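PDB 3SO6: Low density lipoprotein receptor adapter protein 1 from Rattus norvegicus, which acts as a clathrin-associated sorting adaptor whose phosphotyrosine-binding domain, the part in this chain, binds the NPXY internalization motif of the LDL receptor for endocytosis. Local coordinates for residues A[9-14]-A[41-46]; A[13-18]-A[98-103]. All coordinates share one frame; numbering follows the deposited sequence. Where two conformers were deposited one is given.

How the interactions relate
Strand 4-16 of the phosphotyrosine-binding domain takes part in both contacts, its middle in interaction 1 and its C-terminal end in interaction 2. Leaving this strand, the chain runs through helix 22-38 and returns at 41-46, so that interaction 1 closes the shorter loop onto strand 44-51. Interaction 2 closes the long one, through four further strands after 44-51, when strand 99-105 arrives along the other edge of strand 4-16. The loops cross rather than nest: 9-14 closes at 41-46, inside the span from 13-18 to 98-103, M13 and T14 being shared. The contacts, with centres about 15 Å apart, make strand 4-16 a middle strand of the antiparallel sheet. Y10 hydroxyl and H102 ND1 join them directly.

Interaction 1 of 2, residues A[9-14]-A[41-46]; sequences KYLGMT and KKLQKV
Strand 9-14 meets the start of strand 44-51, its neighbour in the PTB sheet; the segments run 118° apart, so antiparallel pairing at K9 and K45 is brief and the backbones splay. The close part is a nearly straight hydrogen bond, Y10 N to Q44 O at 2.9 Å, nearly along the C=O axis. Beside it V46 CG2 packs against Y10 CB at 3.7 Å. L43 fills the angle between the chains: CB and CD1 lie against K9 CB, CD2 approaches Y10 O, and its side chain crosses L11 obliquely, CD1 touching L11 CD2 at 3.7 Å. An alanine here would remove CG and both methyls, sparing CB beside K9 and Y10 O, and would probably loosen the packing on L11. L11 and G12, opposite A103, form a classic beta bulge. On the looser side a water donates to Y10 O at 2.8 Å and accepts from Q44 N at 2.9 Å. Y10 and Q44 run side by side, ring and amide planes 74° apart; Y10 OH bonds to H102 and Q44 NE2 to D59. The contact thus rests on one backbone bond, a water bridge and apolar packing, while exposed K9 and K45, NZ atoms 5.4 Å apart, would probably repel.

Interaction 2 of 2, residues A[13-18]-A[98-103]; sequences MTLVER and SLECHA
Three backbone hydrogen bonds zip 13-16 to 99-103 as antiparallel strands. T14 and C101 form a hydrogen-bonded pair: C101 N gives a nearly straight bond to T14 O (2.8 Å), and T14 N returns one to C101 O in the carbonyl plane (3.0 Å). V16 N reaches L99 O from above the carbonyl plane, and beyond it a water takes over, donating to V16 O and accepting from L99 N. Polar side chains add a bond within the second strand: H102 NE2 donates to E100 OE1 at 2.8 Å, in the ring plane but above that of the carboxylate. With ND1 bonded to Y10 OH, both ring nitrogens are engaged and the ring's rotation is fixed; the carboxylate would probably favour a positive imidazole. M13 makes a CH-pi contact, its CB over one face of the H102 ring (3.9 Å to the centroid). Its crowded chi1 of 61° and bent chain take CE onto E100 CB at 3.8 Å. Apolar packing completes the pairing. L15 and E100 run side by side, L15 CD2 touching E100 CG at 3.7 Å, while on the face of T14 and C101, V16 puts CG2 on L99 CB and CG1 on C101 CB. L99 also packs on an aromatic side chain of the bound peptide. Pairing of the first and last strands of the sheet belongs to the PH-like fold of PTB domains.

Interaction 1 of 2, residues A[9-14]-A[41-46]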
loop_
_atom_site.group_PDB
_atom_site.type_symbol
_atom_site.label_atom_id
_atom_site.label_comp_id
_atom_site.label_asym_id
_atom_site.label_seq_id
_atom_site.Cartn_x
_atom_site.Cartn_y
_atom_site.Cartn_z
ATOM N N LYS A 9 -4.541 7.008 -8.619
ATOM C CA LYS A 9 -3.449 7.416 -9.490
ATOM C C LYS A 9 -2.149 7.082 -8.779
ATOM O O LYS A 9 -2.038 7.293 -7.574
ATOM C CB LYS A 9 -3.529 8.898 -9.776
ATOM C CG LYS A 9 -4.672 9.218 -10.699
ATOM C CD LYS A 9 -4.802 10.722 -10.878
ATOM C CE LYS A 9 -6.142 11.195 -11.505
ATOM N NZ LYS A 9 -6.085 12.625 -11.908
ATOM N N TYR A 10 -1.165 6.482 -9.485
ATOM C CA TYR A 10 0.102 6.068 -8.881
ATOM C C TYR A 10 1.081 7.226 -8.877
ATOM O O TYR A 10 1.417 7.773 -9.911
ATOM C CB TYR A 10 0.689 4.940 -9.715
ATOM C CG TYR A 10 1.985 4.401 -9.095
ATOM C CD1 TYR A 10 2.091 4.071 -7.687
ATOM C CD2 TYR A 10 3.118 4.199 -9.886
ATOM C CE1 TYR A 10 3.233 3.512 -7.172
ATOM C CE2 TYR A 10 4.288 3.641 -9.321
ATOM C CZ TYR A 10 4.361 3.280 -7.993
ATOM O OH TYR A 10 5.477 2.702 -7.451
ATOM N N LEU A 11 1.493 7.645 -7.678
ATOM C CA LEU A 11 2.495 8.716 -7.596
ATOM C C LEU A 11 3.923 8.230 -7.820
ATOM O O LEU A 11 4.725 8.956 -8.445
ATOM C CB LEU A 11 2.373 9.372 -6.214
ATOM C CG LEU A 11 1.106 10.273 -5.977
ATOM C CD1 LEU A 11 0.800 10.470 -4.470
ATOM C CD2 LEU A 11 1.316 11.669 -6.612
ATOM N N GLY A 12 4.237 7.044 -7.365
ATOM C CA GLY A 12 5.578 6.527 -7.481
ATOM C C GLY A 12 6.033 5.851 -6.186
ATOM O O GLY A 12 5.228 5.593 -5.269
ATOM N N MET A 13 7.322 5.563 -6.165
ATOM C CA MET A 13 7.924 4.829 -5.046
ATOM C C MET A 13 9.239 5.447 -4.655
ATOM O O MET A 13 9.907 6.118 -5.452
ATOM C CB MET A 13 8.096 3.345 -5.406
ATOM C CG MET A 13 8.990 3.039 -6.581
ATOM S SD MET A 13 9.839 1.380 -6.172
ATOM C CE MET A 13 10.622 2.299 -4.696
ATOM N N THR A 14 9.596 5.174 -3.425
ATOM C CA THR A 14 10.938 5.479 -2.922
ATOM C C THR A 14 11.355 4.415 -1.942
ATOM O O THR A 14 10.498 3.810 -1.277
ATOM C CB THR A 14 10.902 6.896 -2.271
ATOM O OG1 THR A 14 12.247 7.313 -2.019
ATOM C CG2 THR A 14 10.086 6.899 -0.992
ATOM N N LYS A 41 4.304 15.170 -16.029
ATOM C CA LYS A 41 3.529 14.083 -16.655
ATOM C C LYS A 41 2.276 13.786 -15.844
ATOM O O LYS A 41 2.324 13.737 -14.623
ATOM C CB LYS A 41 4.333 12.767 -16.657
ATOM C CG LYS A 41 5.659 12.729 -17.461
ATOM C CD LYS A 41 5.505 13.166 -18.887
ATOM C CE LYS A 41 6.880 13.343 -19.599
ATOM N N LYS A 42 1.194 13.441 -16.514
ATOM C CA LYS A 42 -0.009 12.923 -15.858
ATOM C C LYS A 42 0.293 11.565 -15.218
ATOM O O LYS A 42 1.126 10.796 -15.730
ATOM C CB LYS A 42 -1.150 12.777 -16.882
ATOM C CG LYS A 42 -1.615 14.126 -17.440
ATOM C CD LYS A 42 -1.934 15.113 -16.286
ATOM C CE LYS A 42 -1.678 16.562 -16.651
ATOM N NZ LYS A 42 -2.828 17.163 -17.360
ATOM N N LEU A 43 -0.293 11.310 -14.074
ATOM C CA LEU A 43 -0.067 10.070 -13.359
ATOM C C LEU A 43 -0.720 8.852 -14.014
ATOM O O LEU A 43 -1.808 8.960 -14.544
ATOM C CB LEU A 43 -0.585 10.221 -11.908
ATOM C CG LEU A 43 0.026 11.446 -11.165
ATOM C CD1 LEU A 43 -0.667 11.531 -9.772
ATOM C CD2 LEU A 43 1.530 11.273 -11.084
ATOM N N GLN A 44 -0.090 7.680 -13.854
ATOM C CA GLN A 44 -0.673 6.390 -14.327
ATOM C C GLN A 44 -1.882 6.047 -13.470
ATOM O O GLN A 44 -1.785 6.039 -12.249
ATOM C CB GLN A 44 0.411 5.311 -14.267
ATOM C CG GLN A 44 -0.065 3.894 -14.722
ATOM C CD GLN A 44 0.925 2.840 -14.402
ATOM O OE1 GLN A 44 1.838 3.073 -13.621
ATOM N NE2 GLN A 44 0.730 1.633 -14.939
ATOM N N LYS A 45 -3.008 5.700 -14.111
ATOM C CA LYS A 45 -4.194 5.264 -13.409
ATOM C C LYS A 45 -3.994 3.794 -13.001
ATOM O O LYS A 45 -3.662 2.937 -13.849
ATOM C CB LYS A 45 -5.463 5.412 -14.296
ATOM C CG LYS A 45 -5.679 6.900 -14.601
ATOM C CD LYS A 45 -7.030 7.185 -15.298
ATOM C CE LYS A 45 -7.321 8.701 -15.494
ATOM N NZ LYS A 45 -6.204 9.391 -16.264
ATOM N N VAL A 46 -4.094 3.537 -11.712
ATOM C CA VAL A 46 -3.928 2.201 -11.232
ATOM C C VAL A 46 -5.108 1.786 -10.384
ATOM O O VAL A 46 -5.607 2.603 -9.595
ATOM C CB VAL A 46 -2.559 2.076 -10.464
ATOM C CG1 VAL A 46 -2.377 0.768 -9.671
ATOM C CG2 VAL A 46 -1.370 2.369 -11.403
HETATM O O HOH W 1 2.463 7.488 -12.444
#

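Interaction 2 of 2, residues A[13-18]-A[98-103]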
loop_
_atom_site.group_PDB
_atom_site.type_symbol
_atom_site.label_atom_id
_atom_site.label_comp_id
_atom_site.label_asym_id
_atom_site.label_seq_id
_atom_site.Cartn_x
_atom_site.Cartn_y
_atom_site.Cartn_z
ATOM N N MET A 13 7.322 5.563 -6.165
ATOM C CA MET A 13 7.924 4.829 -5.046
ATOM C C MET A 13 9.239 5.447 -4.655
ATOM O O MET A 13 9.907 6.118 -5.452
ATOM C CB MET A 13 8.096 3.345 -5.406
ATOM C CG MET A 13 8.990 3.039 -6.581
ATOM S SD MET A 13 9.839 1.380 -6.172
ATOM C CE MET A 13 10.622 2.299 -4.696
ATOM N N THR A 14 9.596 5.174 -3.425
ATOM C CA THR A 14 10.938 5.479 -2.922
ATOM C C THR A 14 11.355 4.415 -1.942
ATOM O O THR A 14 10.498 3.810 -1.277
ATOM C CB THR A 14 10.902 6.896 -2.271
ATOM O OG1 THR A 14 12.247 7.313 -2.019
ATOM C CG2 THR A 14 10.086 6.899 -0.992
ATOM N N LEU A 15 12.634 4.156 -1.782
ATOM C CA LEU A 15 13.136 3.182 -0.762
ATOM C C LEU A 15 13.029 3.795 0.633
ATOM O O LEU A 15 13.131 5.034 0.826
ATOM C CB LEU A 15 14.603 2.755 -1.057
ATOM C CG LEU A 15 14.672 1.843 -2.318
ATOM C CD1 LEU A 15 16.048 1.227 -2.544
ATOM C CD2 LEU A 15 13.710 0.701 -2.375
ATOM N N VAL A 16 12.801 2.960 1.630
ATOM C CA VAL A 16 12.838 3.384 3.022
ATOM C C VAL A 16 13.802 2.461 3.761
ATOM O O VAL A 16 14.031 1.313 3.337
ATOM C CB VAL A 16 11.428 3.351 3.678
ATOM C CG1 VAL A 16 10.531 4.449 3.021
ATOM C CG2 VAL A 16 10.769 1.971 3.588
ATOM N N GLU A 17 14.293 2.920 4.898
ATOM C CA GLU A 17 15.329 2.092 5.530
ATOM C C GLU A 17 14.835 1.164 6.639
ATOM O O GLU A 17 15.607 0.256 7.039
ATOM C CB GLU A 17 16.539 2.942 5.978
ATOM C CG GLU A 17 17.283 3.645 4.783
ATOM C CD GLU A 17 17.742 2.666 3.669
ATOM O OE1 GLU A 17 18.562 1.767 3.954
ATOM O OE2 GLU A 17 17.285 2.816 2.496
ATOM N N ARG A 18 13.568 1.303 7.041
ATOM C CA ARG A 18 12.977 0.457 8.068
ATOM C C ARG A 18 11.554 0.175 7.632
ATOM O O ARG A 18 11.027 0.962 6.801
ATOM C CB ARG A 18 13.035 1.098 9.478
ATOM C CG ARG A 18 14.420 1.414 9.905
ATOM C CD ARG A 18 14.517 2.093 11.265
ATOM N NE ARG A 18 13.703 3.279 11.357
ATOM C CZ ARG A 18 14.038 4.468 10.891
ATOM N NH1 ARG A 18 15.249 4.678 10.336
ATOM N NH2 ARG A 18 13.206 5.509 11.086
ATOM N N SER A 98 15.174 -5.219 0.054
ATOM C CA SER A 98 14.922 -3.774 0.125
ATOM C C SER A 98 13.436 -3.496 0.404
ATOM O O SER A 98 12.563 -4.331 0.144
ATOM C CB SER A 98 15.309 -3.033 -1.131
ATOM O OG SER A 98 14.469 -3.443 -2.186
ATOM N N LEU A 99 13.208 -2.331 0.962
ATOM C CA LEU A 99 11.884 -1.913 1.455
ATOM C C LEU A 99 11.452 -0.737 0.618
ATOM O O LEU A 99 12.210 0.236 0.481
ATOM C CB LEU A 99 11.942 -1.506 2.890
ATOM C CG LEU A 99 12.570 -2.546 3.850
ATOM C CD1 LEU A 99 12.660 -1.997 5.288
ATOM C CD2 LEU A 99 11.927 -3.971 3.732
ATOM N N GLU A 100 10.248 -0.830 0.045
ATOM C CA GLU A 100 9.778 0.198 -0.864
ATOM C C GLU A 100 8.469 0.837 -0.338
ATOM O O GLU A 100 7.527 0.099 0.031
ATOM C CB GLU A 100 9.407 -0.378 -2.249
ATOM C CG GLU A 100 10.596 -1.240 -2.876
ATOM C CD GLU A 100 10.153 -1.972 -4.142
ATOM O OE1 GLU A 100 8.921 -2.280 -4.317
ATOM O OE2 GLU A 100 11.026 -2.353 -4.942
ATOM N N CYS A 101 8.360 2.174 -0.407
ATOM C CA CYS A 101 7.118 2.842 -0.128
ATOM C C CYS A 101 6.501 3.203 -1.473
ATOM O O CYS A 101 7.154 3.892 -2.290
ATOM C CB CYS A 101 7.382 4.104 0.740
ATOM S SG CYS A 101 5.873 4.988 1.110
ATOM N N HIS A 102 5.254 2.758 -1.650
ATOM C CA HIS A 102 4.499 3.056 -2.851
ATOM C C HIS A 102 3.287 3.948 -2.515
ATOM O O HIS A 102 2.540 3.650 -1.568
ATOM C CB HIS A 102 3.953 1.784 -3.522
ATOM C CG HIS A 102 5.031 0.883 -4.053
ATOM N ND1 HIS A 102 5.392 0.841 -5.381
ATOM C CD2 HIS A 102 5.857 0.013 -3.409
ATOM C CE1 HIS A 102 6.348 -0.059 -5.549
ATOM N NE2 HIS A 102 6.685 -0.550 -4.365
ATOM N N ALA A 103 3.155 5.102 -3.213
ATOM C CA ALA A 103 2.163 6.093 -2.876
ATOM C C ALA A 103 1.166 6.323 -3.998
ATOM O O ALA A 103 1.543 6.286 -5.182
ATOM C CB ALA A 103 2.824 7.403 -2.460
HETATM O O HOH W 2 15.376 -0.698 1.843
#